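Local coordinates for protein SnoK (Streptomyces nogalater, PDB 5EPA) that binds iron and 2-oxoglutarate and acts as a non-heme carbocyclase in the biosynthesis of the antibiotic nogalamycin, at residues R31-Q36 and F215-T220; E23-E28 and A104-G109; E67-G70 and V76-H79; V81-Q86 and D253-R258. All coordinates share one frame; numbering follows the deposited sequence.

Overall arrangement
All four contacts are built on or beside the larger antiparallel sheet of this cupin-type fold, and two of them reach the 2-oxoglutarate. Contact 1 (31-36 with 215-220) and contact 3 (67-70 with 76-79) lie on opposite sides of the chain's centre, their centres about 25 Å apart, yet both touch this cosubstrate, through H216 and through W69 and V78. Contact 2 (23-28 with 104-109) adjoins contact 1 along helix 27-36, with centres about 12 Å apart; R34 NE is 2.8 Å from L107 O, a probable hydrogen bond. Contact 4 (81-86 with 253-258) follows contact 3 in sequence but lies at the surface, the side chain of Q83 about 13 Å from the bound iron.

Contact 1 of 4, residues R31-Q36 and F215-T220; sequences RFYREQ and FHHCRT. With AKG (2-oxoglutaric acid), chain H.
Y33 of helix 31-36 and H216 of strand 215-217 are the closest CA pair, 7.7 Å apart; the helix and strand axes come within 8.8 Å and cross at -37°, running roughly in the same direction. Tyrosine is long enough to bridge that gap. Its CG stands anti to the backbone N (chi1 174°), which carries the ring out to the strand, where its edge meets the backbone: Y33 CE1 is 4.1 Å from F215 O. The hydroxyl ends against H217, with Y33 OH 3.4 Å from H217 CB, the side chains crossing at about a right angle. This is van der Waals contact, since OH makes no hydrogen bond to H217 N. The imidazole of H217 is held at both nitrogens: ND1 accepts from R219 N at 3.0 Å, within the type I turn H217-T220, and NE2 pairs with S145 O. H216 points away from the helix into the active site, where NE2 hydrogen-bonds D135, an iron ligand, and reaches O2 of 2-oxoglutarate only weakly, at 3.4 Å. Alternation thus gives H217 to the helix and H216 to the active site, and van der Waals contact from the tyrosine backs a strand whose other side probably positions a second-shell histidine.

Contact 2 of 4, residues E23-E28 and A104-G109; sequences ENLSKE and ALRLAG
R106 reaches from the end of helix 98-108 across L25, in the turn that leads into helix 27-36, the two side chains coming from opposite directions. At its root, R106 CB lies 3.9 Å from L25 CD2. The chain then bends at chi3 (49°), which lays one face of the guanidinium on L25 CD2, the methyl sitting over its centre, 4.1 Å from the plane; R106 NE is 4.2 Å from the same methyl. R106 CZ is 3.7 Å from L25 O. At the tip, NH1 makes a weak, bent hydrogen bond to L25 O, 3.3 Å long, and also bonds to A22 O, its stronger partner. E23 O lies near the guanidinium plane, at its edge. Arginine suits the place because its flat end rests on a methyl while its N-H groups meet carbonyls. A leucine in its place would probably leave A22 O and L25 O without this donor and the methyl of L25 without its flat cover. Deeper in, L25 CD2 meets L107 CD2 at 4.3 Å, and both leucines pack on V30. Since carbonyls rather than carboxylates receive the guanidinium, its charge is probably eased by their dipoles.

Contact 3 of 4, residues E67-G70 and V76-H79; sequences EIWG and VQVH. With AKG (2-oxoglutaric acid), chain H.
W69 and V78 form an antiparallel hydrogen-bonded pair: W69 N gives a nearly straight bond of 2.8 Å to V78 O. W69 O in return takes two donors, Q77 N at 2.9 Å and V78 N at 3.2 Å, the latter in the carbonyl plane on a lone pair. Two residues facing one make this a classic beta bulge, which shifts the register by one before G70 pairs with V76. A side chain at G70 would crowd V76 CA and Q77 N, and its backbone angles suit glycine. The indole N-H is satisfied through water: W69 NE1 donates to it at 3.0 Å, and the water donates to Q77 OE1. That oxygen also accepts from L131 N, while Q77 O accepts a hydrogen bond from K122 NZ. CG anti to the backbone N (chi1 176°) sends the indole alongside V78 into the pocket, with W69 CE3 3.8 Å from V78 CB and the ring edge at 2-oxoglutarate, whose O5 lies 3.6 Å from W69 CH2 and whose O4 borders V78 CG2. Replacing W69 by alanine would probably leave the water without its indole donor and open a gap beside V78 and the cosubstrate. On the other face I68 packs against H79. The hairpin forms one edge of the large sheet, strand 76-81 joining strand 112-122 while W69, Q77 and V78 lean on T130 of strand 130-133.

Contact 4 of 4, residues V81-Q86 and D253-R258; sequences VAQAWQ and DGHLSR
Q83 lays its amide flat over the imidazole of H255, the two planes only 14° apart and stacked. The amide oxygen OE1 sits over the centre of the ring, 3.3 Å above its plane, and Q83 CD is 3.7 Å from H255 CG. Although OE1 is 3.4 Å from H255 NE2, it approaches from above the ring, at an angle that makes no hydrogen bond; its polar partner is instead S116 OG. Glutamine is suited here because its flat end can stack and accept a hydrogen bond at once. The bend at chi2 (70°) folds the amide back so that it lies along the ring rather than meeting it end-on. Histidine suits its place by offering two flat faces: one takes the amide, and L256 CG lies 3.5 Å from the opposite one, toward its rim. This small surface contact joins the loop after strand 76-81 to the one after strand 246-247, beside strand 112-122, where S116 holds Q83 and Y115 touches H255.

Contact 1 of 4, residues R31-Q36 and F215-T220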
loop_
_atom_site.group_PDB
_atom_site.type_symbol
_atom_site.label_atom_id
_atom_site.label_comp_id
_atom_site.label_asym_id
_atom_site.label_seq_id
_atom_site.Cartn_x
_atom_site.Cartn_y
_atom_site.Cartn_z
ATOM N N ARG A 31 -13.675 -12.410 -5.799
ATOM C CA ARG A 31 -14.306 -12.969 -4.622
ATOM C C ARG A 31 -13.292 -13.198 -3.499
ATOM O O ARG A 31 -13.577 -12.930 -2.337
ATOM C CB ARG A 31 -15.070 -14.246 -4.977
ATOM C CG ARG A 31 -15.825 -14.887 -3.814
ATOM C CD ARG A 31 -16.646 -16.102 -4.231
ATOM N NE ARG A 31 -15.882 -17.128 -4.982
ATOM C CZ ARG A 31 -15.926 -17.426 -6.310
ATOM N NH1 ARG A 31 -16.716 -16.787 -7.198
ATOM N NH2 ARG A 31 -15.136 -18.411 -6.770
ATOM N N PHE A 32 -12.107 -13.677 -3.836
ATOM C CA PHE A 32 -11.072 -13.907 -2.833
ATOM C C PHE A 32 -10.745 -12.613 -2.140
ATOM O O PHE A 32 -10.662 -12.543 -0.917
ATOM C CB PHE A 32 -9.823 -14.489 -3.493
ATOM C CG PHE A 32 -8.743 -14.924 -2.528
ATOM C CD1 PHE A 32 -7.847 -14.015 -2.005
ATOM C CD2 PHE A 32 -8.615 -16.242 -2.164
ATOM C CE1 PHE A 32 -6.854 -14.395 -1.123
ATOM C CE2 PHE A 32 -7.615 -16.643 -1.264
ATOM C CZ PHE A 32 -6.711 -15.721 -0.772
ATOM N N TYR A 33 -10.551 -11.548 -2.934
ATOM C CA TYR A 33 -10.309 -10.214 -2.380
ATOM C C TYR A 33 -11.416 -9.756 -1.455
ATOM O O TYR A 33 -11.138 -9.286 -0.389
ATOM C CB TYR A 33 -10.121 -9.166 -3.484
ATOM C CG TYR A 33 -10.009 -7.768 -2.918
ATOM C CD1 TYR A 33 -8.836 -7.345 -2.284
ATOM C CD2 TYR A 33 -11.062 -6.864 -2.996
ATOM C CE1 TYR A 33 -8.738 -6.063 -1.779
ATOM C CE2 TYR A 33 -10.958 -5.602 -2.436
ATOM C CZ TYR A 33 -9.794 -5.213 -1.855
ATOM O OH TYR A 33 -9.678 -3.966 -1.280
ATOM N N ARG A 34 -12.666 -9.886 -1.863
ATOM C CA ARG A 34 -13.794 -9.360 -1.057
ATOM C C ARG A 34 -13.924 -10.106 0.234
ATOM O O ARG A 34 -14.215 -9.509 1.252
ATOM C CB ARG A 34 -15.127 -9.425 -1.797
ATOM C CG ARG A 34 -15.144 -8.677 -3.137
ATOM C CD ARG A 34 -15.627 -7.250 -3.057
ATOM N NE ARG A 34 -15.427 -6.522 -4.315
ATOM C CZ ARG A 34 -16.277 -6.455 -5.351
ATOM N NH1 ARG A 34 -17.407 -7.116 -5.372
ATOM N NH2 ARG A 34 -15.970 -5.709 -6.398
ATOM N N GLU A 35 -13.666 -11.415 0.208
ATOM C CA GLU A 35 -13.800 -12.238 1.420
ATOM C C GLU A 35 -12.583 -12.163 2.340
ATOM O O GLU A 35 -12.717 -12.132 3.561
ATOM C CB GLU A 35 -14.083 -13.699 1.056
ATOM C CG GLU A 35 -15.455 -13.878 0.407
ATOM C CD GLU A 35 -15.738 -15.310 -0.044
ATOM O OE1 GLU A 35 -14.813 -16.170 0.124
ATOM O OE2 GLU A 35 -16.867 -15.570 -0.561
ATOM N N GLN A 36 -11.401 -12.162 1.749
ATOM C CA GLN A 36 -10.145 -12.277 2.522
ATOM C C GLN A 36 -9.512 -10.935 2.843
ATOM O O GLN A 36 -8.761 -10.847 3.815
ATOM C CB GLN A 36 -9.118 -13.179 1.804
ATOM C CG GLN A 36 -9.640 -14.546 1.378
ATOM C CD GLN A 36 -10.022 -15.419 2.557
ATOM O OE1 GLN A 36 -9.321 -15.463 3.550
ATOM N NE2 GLN A 36 -11.124 -16.118 2.445
ATOM N N PHE A 215 -2.935 -6.708 -3.680
ATOM C CA PHE A 215 -3.876 -5.649 -3.304
ATOM C C PHE A 215 -4.425 -5.942 -1.935
ATOM O O PHE A 215 -4.744 -7.085 -1.616
ATOM C CB PHE A 215 -5.067 -5.599 -4.268
ATOM C CG PHE A 215 -4.713 -5.218 -5.657
ATOM C CD1 PHE A 215 -4.240 -6.129 -6.526
ATOM C CD2 PHE A 215 -4.869 -3.893 -6.082
ATOM C CE1 PHE A 215 -3.868 -5.748 -7.817
ATOM C CE2 PHE A 215 -4.538 -3.509 -7.363
ATOM C CZ PHE A 215 -4.028 -4.447 -8.240
ATOM N N HIS A 216 -4.532 -4.922 -1.106
ATOM C CA HIS A 216 -5.187 -5.099 0.203
ATOM C C HIS A 216 -6.074 -3.921 0.583
ATOM O O HIS A 216 -5.714 -2.749 0.413
ATOM C CB HIS A 216 -4.145 -5.444 1.344
ATOM C CG HIS A 216 -3.213 -4.330 1.697
ATOM N ND1 HIS A 216 -2.010 -4.155 1.070
ATOM C CD2 HIS A 216 -3.325 -3.310 2.580
ATOM C CE1 HIS A 216 -1.415 -3.075 1.543
ATOM N NE2 HIS A 216 -2.170 -2.572 2.494
ATOM N N HIS A 217 -7.215 -4.265 1.160
ATOM C CA HIS A 217 -8.172 -3.276 1.655
ATOM C C HIS A 217 -7.615 -2.414 2.789
ATOM O O HIS A 217 -6.705 -2.816 3.507
ATOM C CB HIS A 217 -9.430 -3.977 2.096
ATOM C CG HIS A 217 -10.580 -3.062 2.360
ATOM N ND1 HIS A 217 -10.807 -2.495 3.592
ATOM C CD2 HIS A 217 -11.600 -2.661 1.569
ATOM C CE1 HIS A 217 -11.904 -1.763 3.547
ATOM N NE2 HIS A 217 -12.405 -1.845 2.327
ATOM N N CYS A 218 -8.136 -1.199 2.922
ATOM C CA CYS A 218 -7.617 -0.220 3.917
ATOM C C CYS A 218 -7.849 -0.636 5.378
ATOM O O CYS A 218 -7.277 -0.055 6.292
ATOM C CB CYS A 218 -8.182 1.194 3.697
ATOM S SG CYS A 218 -9.993 1.340 3.905
ATOM N N ARG A 219 -8.695 -1.633 5.582
ATOM C CA ARG A 219 -8.933 -2.230 6.908
ATOM C C ARG A 219 -8.281 -3.555 7.127
ATOM O O ARG A 219 -8.376 -4.109 8.228
ATOM C CB ARG A 219 -10.419 -2.382 7.162
ATOM C CG ARG A 219 -11.048 -1.065 7.490
ATOM C CD ARG A 219 -12.516 -1.233 7.738
ATOM N NE ARG A 219 -13.136 0.072 7.735
ATOM C CZ ARG A 219 -14.413 0.282 7.997
ATOM N NH1 ARG A 219 -15.196 -0.722 8.293
ATOM N NH2 ARG A 219 -14.892 1.503 7.947
ATOM N N THR A 220 -7.655 -4.101 6.091
ATOM C CA THR A 220 -6.964 -5.369 6.222
ATOM C C THR A 220 -5.715 -5.158 7.080
ATOM O O THR A 220 -4.873 -4.303 6.779
ATOM C CB THR A 220 -6.584 -5.950 4.871
ATOM O OG1 THR A 220 -7.776 -6.170 4.120
ATOM C CG2 THR A 220 -5.829 -7.285 5.043
HETATM C C1 AKG H . 1.425 -0.882 2.770
HETATM O O1 AKG H . 1.619 -0.970 1.532
HETATM O O2 AKG H . 0.375 -0.470 3.332
HETATM C C2 AKG H . 2.493 -1.253 3.695
HETATM O O5 AKG H . 2.194 -1.138 4.874
HETATM C C3 AKG H . 3.832 -1.733 3.195
HETATM C C4 AKG H . 4.938 -1.889 4.243
HETATM C C5 AKG H . 6.217 -2.450 3.592
HETATM O O3 AKG H . 6.447 -2.320 2.346
HETATM O O4 AKG H . 7.049 -3.040 4.286
#

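Contact 2 of 4, residues E23-E28 and A104-G109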
loop_
_atom_site.group_PDB
_atom_site.type_symbol
_atom_site.label_atom_id
_atom_site.label_comp_id
_atom_site.label_asym_id
_atom_site.label_seq_id
_atom_site.Cartn_x
_atom_site.Cartn_y
_atom_site.Cartn_z
ATOM N N GLU A 23 -9.049 -7.050 -17.834
ATOM C CA GLU A 23 -10.071 -7.714 -18.629
ATOM C C GLU A 23 -10.179 -9.199 -18.266
ATOM O O GLU A 23 -11.264 -9.748 -18.274
ATOM C CB GLU A 23 -9.760 -7.564 -20.144
ATOM C CG GLU A 23 -10.849 -8.065 -21.089
ATOM C CD GLU A 23 -10.702 -9.557 -21.501
ATOM O OE1 GLU A 23 -9.610 -10.180 -21.419
ATOM O OE2 GLU A 23 -11.728 -10.151 -21.913
ATOM N N ASN A 24 -9.046 -9.867 -18.034
ATOM C CA ASN A 24 -9.053 -11.341 -17.849
ATOM C C ASN A 24 -9.043 -11.749 -16.371
ATOM O O ASN A 24 -9.016 -12.915 -16.040
ATOM C CB ASN A 24 -7.906 -12.026 -18.647
ATOM C CG ASN A 24 -6.522 -11.801 -18.040
ATOM O OD1 ASN A 24 -6.371 -11.483 -16.866
ATOM N ND2 ASN A 24 -5.505 -11.970 -18.844
ATOM N N LEU A 25 -9.001 -10.760 -15.493
ATOM C CA LEU A 25 -9.075 -11.010 -14.055
ATOM C C LEU A 25 -10.282 -11.895 -13.728
ATOM O O LEU A 25 -11.402 -11.608 -14.156
ATOM C CB LEU A 25 -9.184 -9.675 -13.330
ATOM C CG LEU A 25 -9.340 -9.721 -11.802
ATOM C CD1 LEU A 25 -8.019 -9.987 -11.106
ATOM C CD2 LEU A 25 -9.922 -8.401 -11.311
ATOM N N SER A 26 -10.058 -12.971 -12.986
ATOM C CA SER A 26 -11.139 -13.908 -12.723
ATOM C C SER A 26 -12.093 -13.399 -11.657
ATOM O O SER A 26 -11.697 -12.724 -10.736
ATOM C CB SER A 26 -10.598 -15.295 -12.321
ATOM O OG SER A 26 -9.788 -15.217 -11.142
ATOM N N LYS A 27 -13.345 -13.781 -11.789
ATOM C CA LYS A 27 -14.320 -13.631 -10.742
ATOM C C LYS A 27 -13.885 -14.227 -9.419
ATOM O O LYS A 27 -14.221 -13.706 -8.372
ATOM C CB LYS A 27 -15.585 -14.343 -11.193
ATOM C CG LYS A 27 -16.357 -13.483 -12.163
ATOM C CD LYS A 27 -17.659 -14.099 -12.629
ATOM C CE LYS A 27 -18.211 -13.280 -13.806
ATOM N NZ LYS A 27 -17.321 -13.241 -15.017
ATOM N N GLU A 28 -13.130 -15.303 -9.466
ATOM C CA GLU A 28 -12.636 -15.955 -8.259
ATOM C C GLU A 28 -11.641 -15.065 -7.524
ATOM O O GLU A 28 -11.614 -14.993 -6.289
ATOM C CB GLU A 28 -11.950 -17.302 -8.622
ATOM C CG GLU A 28 -12.839 -18.425 -9.228
ATOM C CD GLU A 28 -13.430 -18.128 -10.631
ATOM O OE1 GLU A 28 -12.723 -17.508 -11.460
ATOM O OE2 GLU A 28 -14.591 -18.563 -10.915
ATOM N N ALA A 104 -7.639 -2.698 -9.774
ATOM C CA ALA A 104 -8.035 -2.062 -8.500
ATOM C C ALA A 104 -9.493 -1.659 -8.501
ATOM O O ALA A 104 -10.219 -1.909 -7.554
ATOM C CB ALA A 104 -7.202 -0.822 -8.246
ATOM N N LEU A 105 -9.918 -1.119 -9.624
ATOM C CA LEU A 105 -11.294 -0.729 -9.809
ATOM C C LEU A 105 -12.261 -1.915 -9.728
ATOM O O LEU A 105 -13.339 -1.828 -9.127
ATOM C CB LEU A 105 -11.431 0.004 -11.158
ATOM C CG LEU A 105 -12.631 0.882 -11.394
ATOM C CD1 LEU A 105 -12.743 1.951 -10.309
ATOM C CD2 LEU A 105 -12.513 1.554 -12.764
ATOM N N ARG A 106 -11.904 -3.013 -10.360
ATOM C CA ARG A 106 -12.755 -4.210 -10.327
ATOM C C ARG A 106 -12.817 -4.807 -8.927
ATOM O O ARG A 106 -13.856 -5.242 -8.471
ATOM C CB ARG A 106 -12.287 -5.239 -11.360
ATOM C CG ARG A 106 -12.678 -4.844 -12.777
ATOM C CD ARG A 106 -12.644 -5.964 -13.810
ATOM N NE ARG A 106 -13.346 -7.164 -13.349
ATOM C CZ ARG A 106 -13.231 -8.384 -13.885
ATOM N NH1 ARG A 106 -12.429 -8.609 -14.921
ATOM N NH2 ARG A 106 -13.937 -9.395 -13.371
ATOM N N LEU A 107 -11.695 -4.800 -8.235
ATOM C CA LEU A 107 -11.640 -5.337 -6.901
ATOM C C LEU A 107 -12.480 -4.479 -5.951
ATOM O O LEU A 107 -13.261 -5.019 -5.143
ATOM C CB LEU A 107 -10.194 -5.411 -6.419
ATOM C CG LEU A 107 -9.289 -6.422 -7.146
ATOM C CD1 LEU A 107 -7.877 -6.352 -6.609
ATOM C CD2 LEU A 107 -9.772 -7.866 -6.997
ATOM N N ALA A 108 -12.352 -3.153 -6.073
ATOM C CA ALA A 108 -13.024 -2.232 -5.167
ATOM C C ALA A 108 -14.500 -2.198 -5.366
ATOM O O ALA A 108 -15.260 -2.012 -4.436
ATOM C CB ALA A 108 -12.475 -0.842 -5.346
ATOM N N GLY A 109 -14.919 -2.331 -6.600
ATOM C CA GLY A 109 -16.353 -2.286 -6.947
ATOM C C GLY A 109 -16.957 -0.902 -6.847
ATOM O O GLY A 109 -18.173 -0.756 -6.857
#

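Contact 3 of 4, residues E67-G70 and V76-H79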
loop_
_atom_site.group_PDB
_atom_site.type_symbol
_atom_site.label_atom_id
_atom_site.label_comp_id
_atom_site.label_asym_id
_atom_site.label_seq_id
_atom_site.Cartn_x
_atom_site.Cartn_y
_atom_site.Cartn_z
ATOM N N GLU A 67 13.307 8.917 3.247
ATOM C CA GLU A 67 12.943 9.070 4.634
ATOM C C GLU A 67 12.887 7.705 5.343
ATOM O O GLU A 67 12.664 6.676 4.718
ATOM C CB GLU A 67 11.592 9.742 4.754
ATOM C CG GLU A 67 11.472 11.022 3.941
ATOM C CD GLU A 67 10.464 11.966 4.554
ATOM O OE1 GLU A 67 9.442 12.215 3.849
ATOM O OE2 GLU A 67 10.643 12.344 5.759
ATOM N N ILE A 68 13.000 7.754 6.669
ATOM C CA ILE A 68 12.908 6.548 7.502
ATOM C C ILE A 68 11.526 6.355 8.056
ATOM O O ILE A 68 10.983 7.220 8.728
ATOM C CB ILE A 68 13.887 6.614 8.665
ATOM C CG1 ILE A 68 15.325 6.529 8.131
ATOM C CG2 ILE A 68 13.647 5.458 9.626
ATOM C CD1 ILE A 68 16.374 6.904 9.138
ATOM N N TRP A 69 10.949 5.213 7.781
ATOM C CA TRP A 69 9.790 4.763 8.512
ATOM C C TRP A 69 10.354 3.914 9.634
ATOM O O TRP A 69 10.886 2.836 9.404
ATOM C CB TRP A 69 8.877 3.975 7.573
ATOM C CG TRP A 69 7.644 3.324 8.130
ATOM C CD1 TRP A 69 7.302 3.151 9.445
ATOM C CD2 TRP A 69 6.629 2.659 7.353
ATOM N NE1 TRP A 69 6.098 2.437 9.531
ATOM C CE2 TRP A 69 5.685 2.112 8.259
ATOM C CE3 TRP A 69 6.447 2.455 5.976
ATOM C CZ2 TRP A 69 4.559 1.403 7.832
ATOM C CZ3 TRP A 69 5.336 1.735 5.540
ATOM C CH2 TRP A 69 4.405 1.211 6.471
ATOM N N GLY A 70 10.221 4.430 10.859
ATOM C CA GLY A 70 10.763 3.787 12.056
ATOM C C GLY A 70 11.293 4.830 13.020
ATOM O O GLY A 70 11.086 6.016 12.835
ATOM N N VAL A 76 15.274 1.142 11.412
ATOM C CA VAL A 76 14.603 1.356 10.159
ATOM C C VAL A 76 13.711 0.170 9.847
ATOM O O VAL A 76 14.187 -0.934 9.691
ATOM C CB VAL A 76 15.606 1.566 9.011
ATOM C CG1 VAL A 76 14.876 1.820 7.683
ATOM C CG2 VAL A 76 16.547 2.731 9.306
ATOM N N GLN A 77 12.415 0.407 9.687
ATOM C CA GLN A 77 11.502 -0.571 9.094
ATOM C C GLN A 77 11.511 -0.499 7.574
ATOM O O GLN A 77 11.606 -1.518 6.910
ATOM C CB GLN A 77 10.075 -0.363 9.613
ATOM C CG GLN A 77 9.976 -0.536 11.104
ATOM C CD GLN A 77 8.607 -0.234 11.680
ATOM O OE1 GLN A 77 7.566 -0.513 11.089
ATOM N NE2 GLN A 77 8.615 0.394 12.837
ATOM N N VAL A 78 11.354 0.707 7.029
ATOM C CA VAL A 78 11.290 0.918 5.591
ATOM C C VAL A 78 11.909 2.261 5.232
ATOM O O VAL A 78 11.769 3.236 5.980
ATOM C CB VAL A 78 9.843 0.915 5.106
ATOM C CG1 VAL A 78 9.790 1.040 3.606
ATOM C CG2 VAL A 78 9.126 -0.355 5.482
ATOM N N HIS A 79 12.657 2.309 4.129
ATOM C CA HIS A 79 13.080 3.612 3.539
ATOM C C HIS A 79 12.042 3.985 2.523
ATOM O O HIS A 79 11.688 3.142 1.681
ATOM C CB HIS A 79 14.428 3.553 2.863
ATOM C CG HIS A 79 15.567 3.646 3.808
ATOM N ND1 HIS A 79 16.666 2.826 3.723
ATOM C CD2 HIS A 79 15.780 4.447 4.876
ATOM C CE1 HIS A 79 17.512 3.113 4.703
ATOM N NE2 HIS A 79 17.004 4.111 5.403
HETATM C C1 AKG H . 1.425 -0.882 2.770
HETATM O O1 AKG H . 1.619 -0.970 1.532
HETATM O O2 AKG H . 0.375 -0.470 3.332
HETATM C C2 AKG H . 2.493 -1.253 3.695
HETATM O O5 AKG H . 2.194 -1.138 4.874
HETATM C C3 AKG H . 3.832 -1.733 3.195
HETATM C C4 AKG H . 4.938 -1.889 4.243
HETATM C C5 AKG H . 6.217 -2.450 3.592
HETATM O O3 AKG H . 6.447 -2.320 2.346
HETATM O O4 AKG H . 7.049 -3.040 4.286
HETATM O O HOH W 1 5.653 1.343 12.291
#

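Contact 4 of 4, residues V81-Q86 and D253-R258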
loop_
_atom_site.group_PDB
_atom_site.type_symbol
_atom_site.label_atom_id
_atom_site.label_comp_id
_atom_site.label_asym_id
_atom_site.label_seq_id
_atom_site.Cartn_x
_atom_site.Cartn_y
_atom_site.Cartn_z
ATOM N N VAL A 81 9.893 7.178 -0.039
ATOM C CA VAL A 81 9.610 8.500 -0.585
ATOM C C VAL A 81 8.109 8.601 -0.753
ATOM O O VAL A 81 7.515 7.772 -1.423
ATOM C CB VAL A 81 10.256 8.734 -1.929
ATOM C CG1 VAL A 81 9.851 10.119 -2.493
ATOM C CG2 VAL A 81 11.756 8.650 -1.804
ATOM N N ALA A 82 7.491 9.583 -0.092
ATOM C CA ALA A 82 6.033 9.751 -0.126
ATOM C C ALA A 82 5.616 10.622 -1.335
ATOM O O ALA A 82 6.429 11.312 -1.919
ATOM C CB ALA A 82 5.569 10.396 1.154
ATOM N N GLN A 83 4.340 10.517 -1.720
ATOM C CA GLN A 83 3.805 11.193 -2.924
ATOM C C GLN A 83 4.716 10.948 -4.122
ATOM O O GLN A 83 4.964 11.833 -4.944
ATOM C CB GLN A 83 3.662 12.692 -2.695
ATOM C CG GLN A 83 2.496 13.077 -1.797
ATOM C CD GLN A 83 2.711 12.684 -0.349
ATOM O OE1 GLN A 83 1.929 11.915 0.221
ATOM N NE2 GLN A 83 3.766 13.197 0.258
ATOM N N ALA A 84 5.217 9.737 -4.192
ATOM C CA ALA A 84 6.326 9.425 -5.059
ATOM C C ALA A 84 6.002 9.578 -6.521
ATOM O O ALA A 84 6.845 10.030 -7.292
ATOM C CB ALA A 84 6.835 7.982 -4.790
ATOM N N TRP A 85 4.789 9.199 -6.911
ATOM C CA TRP A 85 4.409 9.225 -8.311
ATOM C C TRP A 85 4.424 10.631 -8.879
ATOM O O TRP A 85 4.555 10.810 -10.069
ATOM C CB TRP A 85 3.050 8.602 -8.547
ATOM C CG TRP A 85 1.907 9.471 -8.159
ATOM C CD1 TRP A 85 1.283 9.509 -6.949
ATOM C CD2 TRP A 85 1.194 10.379 -9.010
ATOM N NE1 TRP A 85 0.263 10.430 -6.964
ATOM C CE2 TRP A 85 0.169 10.960 -8.223
ATOM C CE3 TRP A 85 1.356 10.807 -10.355
ATOM C CZ2 TRP A 85 -0.688 11.916 -8.725
ATOM C CZ3 TRP A 85 0.485 11.749 -10.863
ATOM C CH2 TRP A 85 -0.522 12.312 -10.053
ATOM N N GLN A 86 4.273 11.628 -8.011
ATOM C CA GLN A 86 4.215 13.044 -8.441
ATOM C C GLN A 86 5.591 13.530 -8.754
ATOM O O GLN A 86 5.748 14.617 -9.298
ATOM C CB GLN A 86 3.655 13.930 -7.332
ATOM C CG GLN A 86 2.219 13.664 -6.950
ATOM C CD GLN A 86 1.758 14.431 -5.715
ATOM O OE1 GLN A 86 2.367 15.435 -5.316
ATOM N NE2 GLN A 86 0.669 13.970 -5.099
ATOM N N ASP A 253 -0.327 14.183 7.355
ATOM C CA ASP A 253 -1.074 15.134 6.527
ATOM C C ASP A 253 -0.297 16.378 6.157
ATOM O O ASP A 253 -0.863 17.338 5.601
ATOM C CB ASP A 253 -2.406 15.497 7.193
ATOM C CG ASP A 253 -2.263 16.428 8.366
ATOM O OD1 ASP A 253 -1.127 16.733 8.794
ATOM O OD2 ASP A 253 -3.313 16.858 8.906
ATOM N N GLY A 254 1.009 16.355 6.401
ATOM C CA GLY A 254 1.862 17.544 6.177
ATOM C C GLY A 254 1.793 18.133 4.780
ATOM O O GLY A 254 1.832 19.356 4.590
ATOM N N HIS A 255 1.670 17.260 3.805
ATOM C CA HIS A 255 1.570 17.666 2.392
ATOM C C HIS A 255 0.179 18.165 1.967
ATOM O O HIS A 255 -0.048 18.457 0.814
ATOM C CB HIS A 255 1.940 16.458 1.537
ATOM C CG HIS A 255 0.962 15.335 1.632
ATOM N ND1 HIS A 255 0.876 14.500 2.726
ATOM C CD2 HIS A 255 0.007 14.920 0.770
ATOM C CE1 HIS A 255 -0.071 13.604 2.523
ATOM N NE2 HIS A 255 -0.610 13.832 1.339
ATOM N N LEU A 256 -0.762 18.225 2.904
ATOM C CA LEU A 256 -2.142 18.663 2.622
ATOM C C LEU A 256 -2.464 19.999 3.281
ATOM O O LEU A 256 -3.618 20.341 3.464
ATOM C CB LEU A 256 -3.139 17.599 3.111
ATOM C CG LEU A 256 -3.016 16.205 2.483
ATOM C CD1 LEU A 256 -3.997 15.266 3.114
ATOM C CD2 LEU A 256 -3.245 16.229 0.978
ATOM N N SER A 257 -1.443 20.795 3.563
ATOM C CA SER A 257 -1.628 22.099 4.188
ATOM C C SER A 257 -2.558 23.040 3.429
ATOM O O SER A 257 -3.187 23.906 4.032
ATOM C CB SER A 257 -0.281 22.802 4.356
ATOM O OG SER A 257 0.353 22.938 3.094
ATOM N N ARG A 258 -2.641 22.891 2.117
ATOM C CA ARG A 258 -3.492 23.798 1.306
ATOM C C ARG A 258 -4.977 23.494 1.504
ATOM O O ARG A 258 -5.816 24.276 1.130
ATOM C CB ARG A 258 -3.104 23.756 -0.192
ATOM C CG ARG A 258 -3.384 22.401 -0.851
ATOM C CD ARG A 258 -2.500 22.065 -2.054
ATOM N NE ARG A 258 -2.812 20.735 -2.627
ATOM C CZ ARG A 258 -2.444 19.561 -2.099
ATOM N NH1 ARG A 258 -1.741 19.518 -0.964
ATOM N NH2 ARG A 258 -2.778 18.416 -2.698
#